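Local coordinates for putative membrane anchored protein (Corynebacterium diphtheriae, PDB 3LSO) that is of unknown function but, as a putative membrane-anchored protein with a signal sequence, is probably displayed at the cell surface as an all-beta, multidomain chain, at residues B[422-427]-B[452-456]; B[199-205]-B[280-286]; B[156-162]-B[174-180]; B[26-32]-B[44-50]. All blocks are in the same frame, centred on the assembly; numbering follows the deposited sequence.

How the interactions relate
Two pairs of contacts lie on opposite sides of the chain's centre. Interactions 3 and 4 share the N-terminal domain, their centres about 8 Å apart: strand 25-36 of one lies beside strand 170-177 of the other, and the C32-C176 disulfide ties the two together. Interactions 1, 2 and 3 are partly buried; only interaction 4 is a surface contact, rich in polar side chains, whereas interaction 3 turns on a bulge. Interactions 1 and 2, about 14 Å apart, belong to different sheets. Interaction 1 is an antiparallel hairpin end; interaction 2 is a parallel pairing at a sheet edge, with its apolar contacts on the V284 side, while P283 and V285 on the other side meet I426.

Interaction 1: B[422-427]-B[452-456]; sequences LAPGIY and EIAGP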
loop_
_atom_site.group_PDB
_atom_site.type_symbol
_atom_site.label_atom_id
_atom_site.label_comp_id
_atom_site.label_asym_id
_atom_site.label_seq_id
_atom_site.Cartn_x
_atom_site.Cartn_y
_atom_site.Cartn_z
ATOM N N LEU B 422 6.918 -14.706 -32.121
ATOM C CA LEU B 422 7.610 -14.375 -30.878
ATOM C C LEU B 422 6.834 -14.965 -29.688
ATOM O O LEU B 422 5.662 -14.664 -29.526
ATOM C CB LEU B 422 7.817 -12.868 -30.729
ATOM C CG LEU B 422 8.927 -12.502 -29.739
ATOM C CD1 LEU B 422 10.286 -12.986 -30.206
ATOM C CD2 LEU B 422 8.948 -11.015 -29.456
ATOM N N ALA B 423 7.459 -15.857 -28.914
ATOM C CA ALA B 423 6.844 -16.432 -27.695
ATOM C C ALA B 423 6.438 -15.358 -26.665
ATOM O O ALA B 423 7.119 -14.332 -26.541
ATOM C CB ALA B 423 7.799 -17.421 -27.040
ATOM N N PRO B 424 5.342 -15.600 -25.913
ATOM C CA PRO B 424 4.924 -14.722 -24.821
ATOM C C PRO B 424 6.085 -14.368 -23.913
ATOM O O PRO B 424 6.955 -15.217 -23.711
ATOM C CB PRO B 424 3.944 -15.594 -24.046
ATOM C CG PRO B 424 3.322 -16.373 -25.066
ATOM C CD PRO B 424 4.421 -16.739 -26.032
ATOM N N GLY B 425 6.096 -13.134 -23.391
ATOM C CA GLY B 425 7.071 -12.721 -22.388
ATOM C C GLY B 425 7.432 -11.250 -22.478
ATOM O O GLY B 425 6.785 -10.493 -23.204
ATOM N N ILE B 426 8.472 -10.858 -21.734
ATOM C CA ILE B 426 8.946 -9.508 -21.696
ATOM C C ILE B 426 10.318 -9.418 -22.384
ATOM O O ILE B 426 11.202 -10.244 -22.165
ATOM C CB ILE B 426 9.071 -9.008 -20.260
ATOM C CG1 ILE B 426 7.701 -8.857 -19.614
ATOM C CG2 ILE B 426 9.731 -7.660 -20.248
ATOM C CD1 ILE B 426 7.741 -8.500 -18.125
ATOM N N TYR B 427 10.496 -8.379 -23.189
ATOM C CA TYR B 427 11.615 -8.280 -24.085
ATOM C C TYR B 427 12.047 -6.819 -24.030
ATOM O O TYR B 427 11.190 -5.950 -23.851
ATOM C CB TYR B 427 11.158 -8.638 -25.503
ATOM C CG TYR B 427 10.700 -10.082 -25.738
ATOM C CD1 TYR B 427 11.605 -11.078 -26.132
ATOM C CD2 TYR B 427 9.366 -10.440 -25.601
ATOM C CE1 TYR B 427 11.190 -12.399 -26.354
ATOM C CE2 TYR B 427 8.929 -11.747 -25.821
ATOM C CZ TYR B 427 9.846 -12.717 -26.195
ATOM O OH TYR B 427 9.405 -13.999 -26.416
ATOM N N GLU B 452 5.935 -6.285 -23.805
ATOM C CA GLU B 452 5.439 -7.595 -23.426
ATOM C C GLU B 452 4.587 -8.166 -24.531
ATOM O O GLU B 452 3.742 -7.480 -25.073
ATOM C CB GLU B 452 4.650 -7.554 -22.111
ATOM C CG GLU B 452 4.584 -8.915 -21.397
ATOM C CD GLU B 452 3.959 -8.888 -19.998
ATOM O OE1 GLU B 452 3.933 -7.821 -19.346
ATOM O OE2 GLU B 452 3.492 -9.963 -19.551
ATOM N N ILE B 453 4.850 -9.417 -24.881
ATOM C CA ILE B 453 3.936 -10.205 -25.679
ATOM C C ILE B 453 3.039 -10.913 -24.706
ATOM O O ILE B 453 3.510 -11.732 -23.931
ATOM C CB ILE B 453 4.684 -11.256 -26.499
ATOM C CG1 ILE B 453 5.653 -10.592 -27.488
ATOM C CG2 ILE B 453 3.709 -12.196 -27.185
ATOM C CD1 ILE B 453 5.017 -9.657 -28.467
ATOM N N ALA B 454 1.750 -10.604 -24.735
ATOM C CA ALA B 454 0.834 -11.116 -23.702
ATOM C C ALA B 454 0.834 -12.636 -23.586
ATOM O O ALA B 454 1.255 -13.350 -24.501
ATOM C CB ALA B 454 -0.589 -10.576 -23.881
ATOM N N GLY B 455 0.392 -13.116 -22.430
ATOM C CA GLY B 455 0.354 -14.534 -22.154
ATOM C C GLY B 455 -1.078 -14.975 -21.988
ATOM O O GLY B 455 -2.009 -14.216 -22.277
ATOM N N PRO B 456 -1.270 -16.214 -21.515
ATOM C CA PRO B 456 -2.617 -16.722 -21.273
ATOM C C PRO B 456 -3.216 -16.095 -20.010
ATOM O O PRO B 456 -2.474 -15.560 -19.175
ATOM C CB PRO B 456 -2.395 -18.224 -21.087
ATOM C CG PRO B 456 -0.995 -18.335 -20.547
ATOM C CD PRO B 456 -0.223 -17.180 -21.130
#
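I453 sets its CG1 against both L422 CD2 and the CE2 side of the Y427 ring, each 3.9 Å away. Its chain crosses that of L422 at about a right angle and that of Y427 obliquely. L422 in turn lays CD2 over the centre of the Y427 ring, 3.7 Å above the plane, so the three residues form one apolar cluster. With CG of Y427 anti to the carbonyl carbon (chi1 -65°), the ring swings back over the start of its own segment, and its OH points at A423 O near the ring plane, though the modelled separation is too short to trust in detail.

Beside this cluster the backbones pair through G425 and I453, an antiparallel hydrogen-bonded pair. G425 N donates to I453 O over 3.0 Å, in the carbonyl plane and on a lone pair; I453 N returns a bond to G425 O at 2.8 Å. G425 has a positive phi (148°), a backbone shape in which a CB would run into the carbonyl oxygen of P424. On the other face I426 CG1 rests against E452 CG at 3.6 Å, while the carboxylate of E452 is taken up by S259. Past the strand end, P424 CB approaches A454 O at 3.5 Å.

The contact lies at the open end of the hairpin of strands 425-435 and 440-453, away from its turn. E452 also bonds through its backbone to A314 and V316, and I426 packs on P283 and V285 of strand 278-285.

Interaction 2: B[199-205]-B[280-286]; sequences APESASI and TIIPVVT
A203 and V285 share the straightest of the three backbone bonds here: V285 N donates to A203 O at 2.9 Å, with an N-H...O angle of 167°. A203 N donates in its turn to P283 O over 3.2 Å, in the carbonyl plane, so A203 uses both its N-H and its C=O on the same neighbouring strand. A third bond, from I205 N to V285 O, is weak at 3.4 Å. CA-H...O contacts fill in between, the shortest from S204 CA to V285 O at 3.2 Å. The ring of P283, for its part, packs against the carbonyl of E201.

This alternation, with one residue bonding to the two that flank its partner, is that of parallel strands. The short strand 203-204 thereby forms one edge of a mixed five-stranded sheet, next to strand 278-285, which on its other side pairs with strand 258-267.

The closer apolar contacts lie toward the two ends. At the start, the methyl of A199 meets I282 CD1 at 3.6 Å, the end of an extended isoleucine chain, and both residues also touch I211 of strand 208-214. In the middle, A203 CB lies 4.3 Å from V284 CG2. At the finish, I205 CG2 touches V284 CG1 at 3.9 Å; the valine methyl is anti to the backbone N (chi1 171°), which turns it toward I205. V284 also packs on F254, and V285 on M428 of strand 425-435.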
loop_
_atom_site.group_PDB
_atom_site.type_symbol
_atom_site.label_atom_id
_atom_site.label_comp_id
_atom_site.label_asym_id
_atom_site.label_seq_id
_atom_site.Cartn_x
_atom_site.Cartn_y
_atom_site.Cartn_z
ATOM N N ALA B 199 9.502 -9.102 -2.802
ATOM C CA ALA B 199 9.984 -9.733 -4.013
ATOM C C ALA B 199 10.899 -8.755 -4.707
ATOM O O ALA B 199 10.724 -7.553 -4.561
ATOM C CB ALA B 199 8.819 -10.071 -4.893
ATOM N N PRO B 200 11.890 -9.256 -5.460
ATOM C CA PRO B 200 12.778 -8.317 -6.129
ATOM C C PRO B 200 11.976 -7.440 -7.070
ATOM O O PRO B 200 10.834 -7.773 -7.402
ATOM C CB PRO B 200 13.717 -9.230 -6.924
ATOM C CG PRO B 200 13.669 -10.526 -6.223
ATOM C CD PRO B 200 12.254 -10.649 -5.761
ATOM N N GLU B 201 12.567 -6.328 -7.486
ATOM C CA GLU B 201 11.923 -5.403 -8.419
ATOM C C GLU B 201 11.732 -6.059 -9.819
ATOM O O GLU B 201 10.769 -5.763 -10.534
ATOM C CB GLU B 201 12.733 -4.096 -8.471
ATOM C CG GLU B 201 11.916 -2.824 -8.710
ATOM C CD GLU B 201 12.444 -1.996 -9.919
ATOM O OE1 GLU B 201 13.073 -0.933 -9.688
ATOM O OE2 GLU B 201 12.243 -2.423 -11.100
ATOM N N SER B 202 12.654 -6.963 -10.172
ATOM C CA SER B 202 12.663 -7.740 -11.427
ATOM C C SER B 202 13.498 -8.993 -11.227
ATOM O O SER B 202 14.328 -9.052 -10.318
ATOM C CB SER B 202 13.323 -6.966 -12.561
ATOM O OG SER B 202 12.924 -5.614 -12.545
ATOM N N ALA B 203 13.308 -9.984 -12.095
ATOM C CA ALA B 203 14.155 -11.179 -12.063
ATOM C C ALA B 203 14.364 -11.780 -13.450
ATOM O O ALA B 203 13.696 -11.393 -14.420
ATOM C CB ALA B 203 13.589 -12.208 -11.107
ATOM N N SER B 204 15.304 -12.715 -13.542
ATOM C CA SER B 204 15.563 -13.418 -14.780
ATOM C C SER B 204 15.156 -14.866 -14.619
ATOM O O SER B 204 15.106 -15.386 -13.503
ATOM C CB SER B 204 17.048 -13.355 -15.123
ATOM O OG SER B 204 17.484 -12.021 -15.263
ATOM N N ILE B 205 14.882 -15.529 -15.736
ATOM C CA ILE B 205 14.584 -16.948 -15.715
ATOM C C ILE B 205 15.803 -17.760 -15.296
ATOM O O ILE B 205 16.930 -17.275 -15.305
ATOM C CB ILE B 205 14.049 -17.415 -17.064
ATOM C CG1 ILE B 205 15.138 -17.361 -18.130
ATOM C CG2 ILE B 205 12.873 -16.543 -17.488
ATOM C CD1 ILE B 205 14.619 -17.634 -19.515
ATOM N N THR B 280 1.457 -9.405 -5.297
ATOM C CA THR B 280 2.335 -8.465 -6.004
ATOM C C THR B 280 2.646 -8.981 -7.435
ATOM O O THR B 280 2.320 -10.130 -7.774
ATOM C CB THR B 280 3.610 -8.132 -5.157
ATOM O OG1 THR B 280 4.137 -6.857 -5.534
ATOM C CG2 THR B 280 4.683 -9.173 -5.333
ATOM N N ILE B 281 3.254 -8.148 -8.272
ATOM C CA ILE B 281 3.578 -8.561 -9.615
ATOM C C ILE B 281 5.054 -8.405 -9.843
ATOM O O ILE B 281 5.582 -7.329 -9.595
ATOM C CB ILE B 281 2.816 -7.714 -10.638
ATOM C CG1 ILE B 281 1.325 -8.034 -10.556
ATOM C CG2 ILE B 281 3.350 -7.970 -12.055
ATOM C CD1 ILE B 281 0.473 -7.324 -11.575
ATOM N N ILE B 282 5.723 -9.453 -10.320
ATOM C CA ILE B 282 7.141 -9.372 -10.652
ATOM C C ILE B 282 7.355 -9.501 -12.140
ATOM O O ILE B 282 6.981 -10.509 -12.729
ATOM C CB ILE B 282 7.938 -10.519 -10.089
ATOM C CG1 ILE B 282 7.846 -10.577 -8.576
ATOM C CG2 ILE B 282 9.422 -10.360 -10.467
ATOM C CD1 ILE B 282 8.486 -11.872 -8.016
ATOM N N PRO B 283 8.005 -8.509 -12.751
ATOM C CA PRO B 283 8.316 -8.671 -14.137
ATOM C C PRO B 283 9.511 -9.583 -14.255
ATOM O O PRO B 283 10.558 -9.300 -13.672
ATOM C CB PRO B 283 8.717 -7.258 -14.570
ATOM C CG PRO B 283 8.456 -6.388 -13.403
ATOM C CD PRO B 283 8.540 -7.248 -12.232
ATOM N N VAL B 284 9.368 -10.668 -14.999
ATOM C CA VAL B 284 10.485 -11.550 -15.220
ATOM C C VAL B 284 10.945 -11.457 -16.664
ATOM O O VAL B 284 10.156 -11.585 -17.584
ATOM C CB VAL B 284 10.129 -12.957 -14.810
ATOM C CG1 VAL B 284 11.184 -13.918 -15.226
ATOM C CG2 VAL B 284 9.991 -12.998 -13.329
ATOM N N VAL B 285 12.227 -11.206 -16.857
ATOM C CA VAL B 285 12.783 -10.975 -18.181
ATOM C C VAL B 285 13.738 -12.128 -18.529
ATOM O O VAL B 285 14.215 -12.825 -17.621
ATOM C CB VAL B 285 13.542 -9.626 -18.200
ATOM C CG1 VAL B 285 12.576 -8.459 -18.136
ATOM C CG2 VAL B 285 14.511 -9.546 -17.031
ATOM N N THR B 286 14.034 -12.320 -19.818
ATOM C CA THR B 286 14.953 -13.393 -20.257
ATOM C C THR B 286 16.385 -13.244 -19.705
ATOM O O THR B 286 16.825 -14.024 -18.856
ATOM C CB THR B 286 14.995 -13.479 -21.786
ATOM O OG1 THR B 286 13.657 -13.652 -22.266
ATOM C CG2 THR B 286 15.875 -14.651 -22.250
#

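Interaction 3: B[156-162]-B[174-180]; sequences PEKTILT and TTCTTNA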
loop_
_atom_site.group_PDB
_atom_site.type_symbol
_atom_site.label_atom_id
_atom_site.label_comp_id
_atom_site.label_asym_id
_atom_site.label_seq_id
_atom_site.Cartn_x
_atom_site.Cartn_y
_atom_site.Cartn_z
ATOM N N PRO B 156 -25.873 10.695 20.235
ATOM C CA PRO B 156 -26.412 10.516 21.598
ATOM C C PRO B 156 -27.613 9.569 21.613
ATOM O O PRO B 156 -28.245 9.353 20.578
ATOM C CB PRO B 156 -26.845 11.933 22.011
ATOM C CG PRO B 156 -26.928 12.719 20.737
ATOM C CD PRO B 156 -25.938 12.100 19.788
ATOM N N GLU B 157 -27.905 8.993 22.770
ATOM C CA GLU B 157 -29.105 8.187 22.940
ATOM C C GLU B 157 -30.260 9.102 23.312
ATOM O O GLU B 157 -30.057 10.137 23.937
ATOM C CB GLU B 157 -28.889 7.095 23.998
ATOM C CG GLU B 157 -28.451 5.716 23.423
ATOM C CD GLU B 157 -29.594 4.961 22.722
ATOM O OE1 GLU B 157 -30.785 5.281 22.982
ATOM O OE2 GLU B 157 -29.314 4.049 21.911
ATOM N N LYS B 158 -31.471 8.733 22.905
ATOM C CA LYS B 158 -32.659 9.515 23.239
ATOM C C LYS B 158 -32.685 9.850 24.743
ATOM O O LYS B 158 -32.952 10.993 25.117
ATOM C CB LYS B 158 -33.930 8.788 22.779
ATOM C CG LYS B 158 -35.254 9.529 23.042
ATOM C CD LYS B 158 -35.565 10.565 21.957
ATOM C CE LYS B 158 -36.777 11.441 22.328
ATOM N NZ LYS B 158 -38.040 10.958 21.703
ATOM N N THR B 159 -32.393 8.859 25.590
ATOM C CA THR B 159 -32.205 9.082 27.025
ATOM C C THR B 159 -30.721 9.145 27.318
ATOM O O THR B 159 -30.071 8.142 27.626
ATOM C CB THR B 159 -32.879 7.985 27.897
ATOM O OG1 THR B 159 -34.264 7.866 27.531
ATOM C CG2 THR B 159 -32.778 8.335 29.376
ATOM N N ILE B 160 -30.193 10.349 27.221
ATOM C CA ILE B 160 -28.756 10.565 27.262
ATOM C C ILE B 160 -28.179 10.390 28.655
ATOM O O ILE B 160 -27.007 10.069 28.819
ATOM C CB ILE B 160 -28.372 11.955 26.671
ATOM C CG1 ILE B 160 -26.906 12.271 26.902
ATOM C CG2 ILE B 160 -29.200 13.045 27.268
ATOM C CD1 ILE B 160 -26.022 11.728 25.837
ATOM N N LEU B 161 -29.000 10.576 29.669
ATOM C CA LEU B 161 -28.469 10.636 31.023
ATOM C C LEU B 161 -29.515 10.233 32.054
ATOM O O LEU B 161 -30.655 10.699 32.001
ATOM C CB LEU B 161 -27.962 12.050 31.282
ATOM C CG LEU B 161 -27.061 12.341 32.468
ATOM C CD1 LEU B 161 -26.046 13.415 32.063
ATOM C CD2 LEU B 161 -27.877 12.794 33.691
ATOM N N THR B 162 -29.125 9.340 32.967
ATOM C CA THR B 162 -29.947 8.994 34.118
ATOM C C THR B 162 -29.045 8.981 35.324
ATOM O O THR B 162 -27.894 8.536 35.239
ATOM C CB THR B 162 -30.544 7.584 34.043
ATOM O OG1 THR B 162 -29.498 6.617 34.228
ATOM C CG2 THR B 162 -31.299 7.320 32.734
ATOM N N THR B 174 -33.381 10.863 38.416
ATOM C CA THR B 174 -33.433 11.845 37.364
ATOM C C THR B 174 -33.328 11.147 36.023
ATOM O O THR B 174 -32.488 10.266 35.849
ATOM C CB THR B 174 -32.301 12.847 37.521
ATOM O OG1 THR B 174 -32.292 13.331 38.869
ATOM C CG2 THR B 174 -32.466 14.022 36.556
ATOM N N THR B 175 -34.183 11.524 35.081
ATOM C CA THR B 175 -34.089 11.007 33.721
ATOM C C THR B 175 -34.018 12.178 32.756
ATOM O O THR B 175 -34.872 13.052 32.798
ATOM C CB THR B 175 -35.291 10.138 33.367
ATOM O OG1 THR B 175 -35.050 8.820 33.833
ATOM C CG2 THR B 175 -35.500 10.072 31.855
ATOM N N CYS B 176 -33.008 12.180 31.894
ATOM C CA CYS B 176 -32.805 13.247 30.939
ATOM C C CYS B 176 -32.880 12.733 29.515
ATOM O O CYS B 176 -32.170 11.792 29.160
ATOM C CB CYS B 176 -31.450 13.902 31.162
ATOM S SG CYS B 176 -31.240 14.583 32.796
ATOM N N THR B 177 -33.727 13.367 28.706
ATOM C CA THR B 177 -33.870 13.015 27.302
ATOM C C THR B 177 -33.447 14.174 26.426
ATOM O O THR B 177 -33.662 15.341 26.766
ATOM C CB THR B 177 -35.336 12.691 26.923
ATOM O OG1 THR B 177 -36.086 13.912 26.814
ATOM C CG2 THR B 177 -35.998 11.742 27.932
ATOM N N THR B 178 -32.884 13.841 25.271
ATOM C CA THR B 178 -32.552 14.823 24.248
ATOM C C THR B 178 -33.020 14.322 22.883
ATOM O O THR B 178 -33.245 13.120 22.712
ATOM C CB THR B 178 -31.039 15.134 24.246
ATOM O OG1 THR B 178 -30.794 16.347 23.527
ATOM C CG2 THR B 178 -30.235 13.999 23.632
ATOM N N ASN B 179 -33.181 15.248 21.930
ATOM C CA ASN B 179 -33.560 14.931 20.540
ATOM C C ASN B 179 -32.429 15.135 19.535
ATOM O O ASN B 179 -32.678 15.241 18.337
ATOM C CB ASN B 179 -34.743 15.797 20.083
ATOM C CG ASN B 179 -35.996 15.576 20.903
ATOM O OD1 ASN B 179 -36.186 14.529 21.536
ATOM N ND2 ASN B 179 -36.866 16.571 20.901
ATOM N N ALA B 180 -31.194 15.211 20.008
ATOM C CA ALA B 180 -30.083 15.495 19.114
ATOM C C ALA B 180 -29.671 14.300 18.238
ATOM O O ALA B 180 -29.644 13.149 18.698
ATOM C CB ALA B 180 -28.901 16.028 19.889
#
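L161 and C176 face the same side of the sheet, with L161 CD2 set against C176 SG at 3.9 Å. The sulfur is held in place by its disulfide to C32 on the next strand. On the opposite face the side chains of T162 and T175 lie alongside each other, pointing the same way, and T159 CG2 meets T175 CG2 at 4.1 Å.

I160 and L161 both stand opposite C176, a classic beta bulge, next to the corner that the chain turns at K158 and T159. With CG2 of I160 lodged between backbone N and carbonyl carbon (chi1 171° for CG1), that methyl touches T178 CG2 at 3.9 Å. The lysine of the corner folds alongside N179, CE lying 3.2 Å from N179 OD1. Farther back, P156 CG packs on A180 CB at 3.9 Å.

C176 N bonds to L161 O at 2.8 Å within the bulge, and T178 N to K158 O at 2.9 Å before it. The return bond from L161 N to C176 O is weak. The T178 hydroxyl probably bonds D29 O of strand 25-36. At the bulge, where one of the backbone hydrogen bonds is weak, the disulfide of C176 thus ties strand 170-177 covalently to strand 25-36.

Interaction 4: B[26-32]-B[44-50]; sequences VTSDVDC and NQKSNFS
V30 packs its two methyls on different parts of 44-50: CG2 touches S47 CB at 3.6 Å, and CG1 touches F49 CB at 3.9 Å. F49 has CG anti to the backbone N (chi1 174°), which carries the ring away from V30's strand. On the other face D29 and N48 run side by side, and N48 ND2 gives D29 OD1 a weak bond of 2.8 Å, the carboxylate and amide planes being turned 68° apart. Next along, D31 OD2 rests near K46 CG at 3.8 Å, the lysine ammonium and the carboxylate staying apart.

Behind these side chains stands a regular antiparallel pairing. V30 and S47 form one hydrogen-bonded pair, C32 and Q45 the next. S47 N reaches V30 O at 2.8 Å in a nearly straight bond, whereas the reverse bond, V30 N to S47 O, comes from well above the carbonyl plane. F49 N to S28 O, at 3.1 Å, extends the pattern toward the strand's start.

The hairpin of strands 25-36 and 41-54 is placed by its neighbours: strand 170-177 lies against the first strand, through the D31-T177 backbone pairing, strand 64-77 borders the second, and I160 of strand 150-167 packs under V30 and F49.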
loop_
_atom_site.group_PDB
_atom_site.type_symbol
_atom_site.label_atom_id
_atom_site.label_comp_id
_atom_site.label_asym_id
_atom_site.label_seq_id
_atom_site.Cartn_x
_atom_site.Cartn_y
_atom_site.Cartn_z
ATOM N N VAL B 26 -19.479 18.925 21.250
ATOM C CA VAL B 26 -20.904 18.869 20.847
ATOM C C VAL B 26 -21.975 18.981 21.968
ATOM O O VAL B 26 -22.243 18.014 22.688
ATOM C CB VAL B 26 -21.194 17.656 19.900
ATOM C CG1 VAL B 26 -22.462 17.919 19.076
ATOM C CG2 VAL B 26 -20.011 17.397 18.956
ATOM N N THR B 27 -22.595 20.162 22.072
ATOM C CA THR B 27 -23.649 20.453 23.070
ATOM C C THR B 27 -25.063 20.229 22.513
ATOM O O THR B 27 -25.262 20.158 21.301
ATOM C CB THR B 27 -23.611 21.923 23.540
ATOM O OG1 THR B 27 -24.069 22.753 22.471
ATOM C CG2 THR B 27 -22.211 22.364 23.945
ATOM N N SER B 28 -26.046 20.160 23.412
ATOM C CA SER B 28 -27.422 19.801 23.042
ATOM C C SER B 28 -28.404 19.868 24.206
ATOM O O SER B 28 -28.094 19.455 25.315
ATOM C CB SER B 28 -27.462 18.392 22.446
ATOM O OG SER B 28 -26.825 17.454 23.301
ATOM N N ASP B 29 -29.603 20.360 23.911
ATOM C CA ASP B 29 -30.671 20.539 24.886
ATOM C C ASP B 29 -31.150 19.227 25.470
ATOM O O ASP B 29 -31.413 18.280 24.741
ATOM C CB ASP B 29 -31.845 21.258 24.228
ATOM C CG ASP B 29 -31.495 22.666 23.803
ATOM O OD1 ASP B 29 -30.473 23.191 24.296
ATOM O OD2 ASP B 29 -32.241 23.256 22.986
ATOM N N VAL B 30 -31.256 19.187 26.795
ATOM C CA VAL B 30 -31.815 18.034 27.509
ATOM C C VAL B 30 -33.062 18.433 28.254
ATOM O O VAL B 30 -33.240 19.600 28.603
ATOM C CB VAL B 30 -30.815 17.379 28.514
ATOM C CG1 VAL B 30 -29.782 16.595 27.785
ATOM C CG2 VAL B 30 -30.134 18.411 29.373
ATOM N N ASP B 31 -33.929 17.456 28.481
ATOM C CA ASP B 31 -35.143 17.658 29.261
ATOM C C ASP B 31 -35.154 16.628 30.388
ATOM O O ASP B 31 -35.449 15.450 30.168
ATOM C CB ASP B 31 -36.375 17.515 28.367
ATOM C CG ASP B 31 -37.629 18.141 28.973
ATOM O OD1 ASP B 31 -37.795 18.147 30.220
ATOM O OD2 ASP B 31 -38.464 18.629 28.176
ATOM N N CYS B 32 -34.822 17.080 31.591
ATOM C CA CYS B 32 -34.662 16.181 32.732
ATOM C C CYS B 32 -35.919 16.061 33.591
ATOM O O CYS B 32 -36.525 17.067 33.938
ATOM C CB CYS B 32 -33.465 16.626 33.576
ATOM S SG CYS B 32 -31.896 16.565 32.651
ATOM N N ASN B 44 -39.138 18.861 37.158
ATOM C CA ASN B 44 -38.960 18.792 35.725
ATOM C C ASN B 44 -38.179 20.006 35.229
ATOM O O ASN B 44 -38.609 21.146 35.433
ATOM C CB ASN B 44 -40.387 18.790 35.152
ATOM C CG ASN B 44 -40.423 18.704 33.685
ATOM O OD1 ASN B 44 -39.971 17.717 33.111
ATOM N ND2 ASN B 44 -40.979 19.719 33.048
ATOM N N GLN B 45 -37.036 19.791 34.586
ATOM C CA GLN B 45 -36.214 20.935 34.167
ATOM C C GLN B 45 -35.433 20.779 32.866
ATOM O O GLN B 45 -34.627 19.864 32.725
ATOM C CB GLN B 45 -35.245 21.328 35.283
ATOM C CG GLN B 45 -34.842 22.809 35.240
ATOM C CD GLN B 45 -33.558 23.100 36.001
ATOM O OE1 GLN B 45 -32.839 22.179 36.417
ATOM N NE2 GLN B 45 -33.252 24.383 36.173
ATOM N N LYS B 46 -35.670 21.702 31.939
ATOM C CA LYS B 46 -34.914 21.776 30.695
ATOM C C LYS B 46 -33.520 22.309 30.965
ATOM O O LYS B 46 -33.348 23.218 31.773
ATOM C CB LYS B 46 -35.622 22.667 29.665
ATOM C CG LYS B 46 -36.603 21.932 28.752
ATOM C CD LYS B 46 -37.042 22.777 27.560
ATOM C CE LYS B 46 -38.032 23.859 27.970
ATOM N NZ LYS B 46 -39.082 23.300 28.872
ATOM N N SER B 47 -32.536 21.743 30.266
ATOM C CA SER B 47 -31.124 22.069 30.475
ATOM C C SER B 47 -30.241 21.894 29.216
ATOM O O SER B 47 -30.750 21.860 28.082
ATOM C CB SER B 47 -30.584 21.231 31.625
ATOM O OG SER B 47 -29.290 21.653 31.976
ATOM N N ASN B 48 -28.922 21.792 29.430
ATOM C CA ASN B 48 -27.916 21.649 28.361
ATOM C C ASN B 48 -26.772 20.717 28.759
ATOM O O ASN B 48 -26.291 20.775 29.887
ATOM C CB ASN B 48 -27.351 23.020 27.957
ATOM C CG ASN B 48 -28.124 23.656 26.810
ATOM O OD1 ASN B 48 -28.828 24.658 26.987
ATOM N ND2 ASN B 48 -28.004 23.064 25.623
ATOM N N PHE B 49 -26.326 19.883 27.817
ATOM C CA PHE B 49 -25.316 18.848 28.066
ATOM C C PHE B 49 -24.183 18.945 27.066
ATOM O O PHE B 49 -24.346 18.572 25.904
ATOM C CB PHE B 49 -25.958 17.472 27.955
ATOM C CG PHE B 49 -24.988 16.328 28.060
ATOM C CD1 PHE B 49 -24.547 15.878 29.308
ATOM C CD2 PHE B 49 -24.542 15.665 26.918
ATOM C CE1 PHE B 49 -23.650 14.792 29.420
ATOM C CE2 PHE B 49 -23.646 14.569 27.022
ATOM C CZ PHE B 49 -23.201 14.141 28.276
ATOM N N SER B 50 -23.029 19.416 27.529
ATOM C CA SER B 50 -21.882 19.662 26.649
ATOM C C SER B 50 -20.720 18.677 26.863
ATOM O O SER B 50 -20.230 18.513 27.982
ATOM C CB SER B 50 -21.406 21.113 26.790
ATOM O OG SER B 50 -21.133 21.436 28.139
#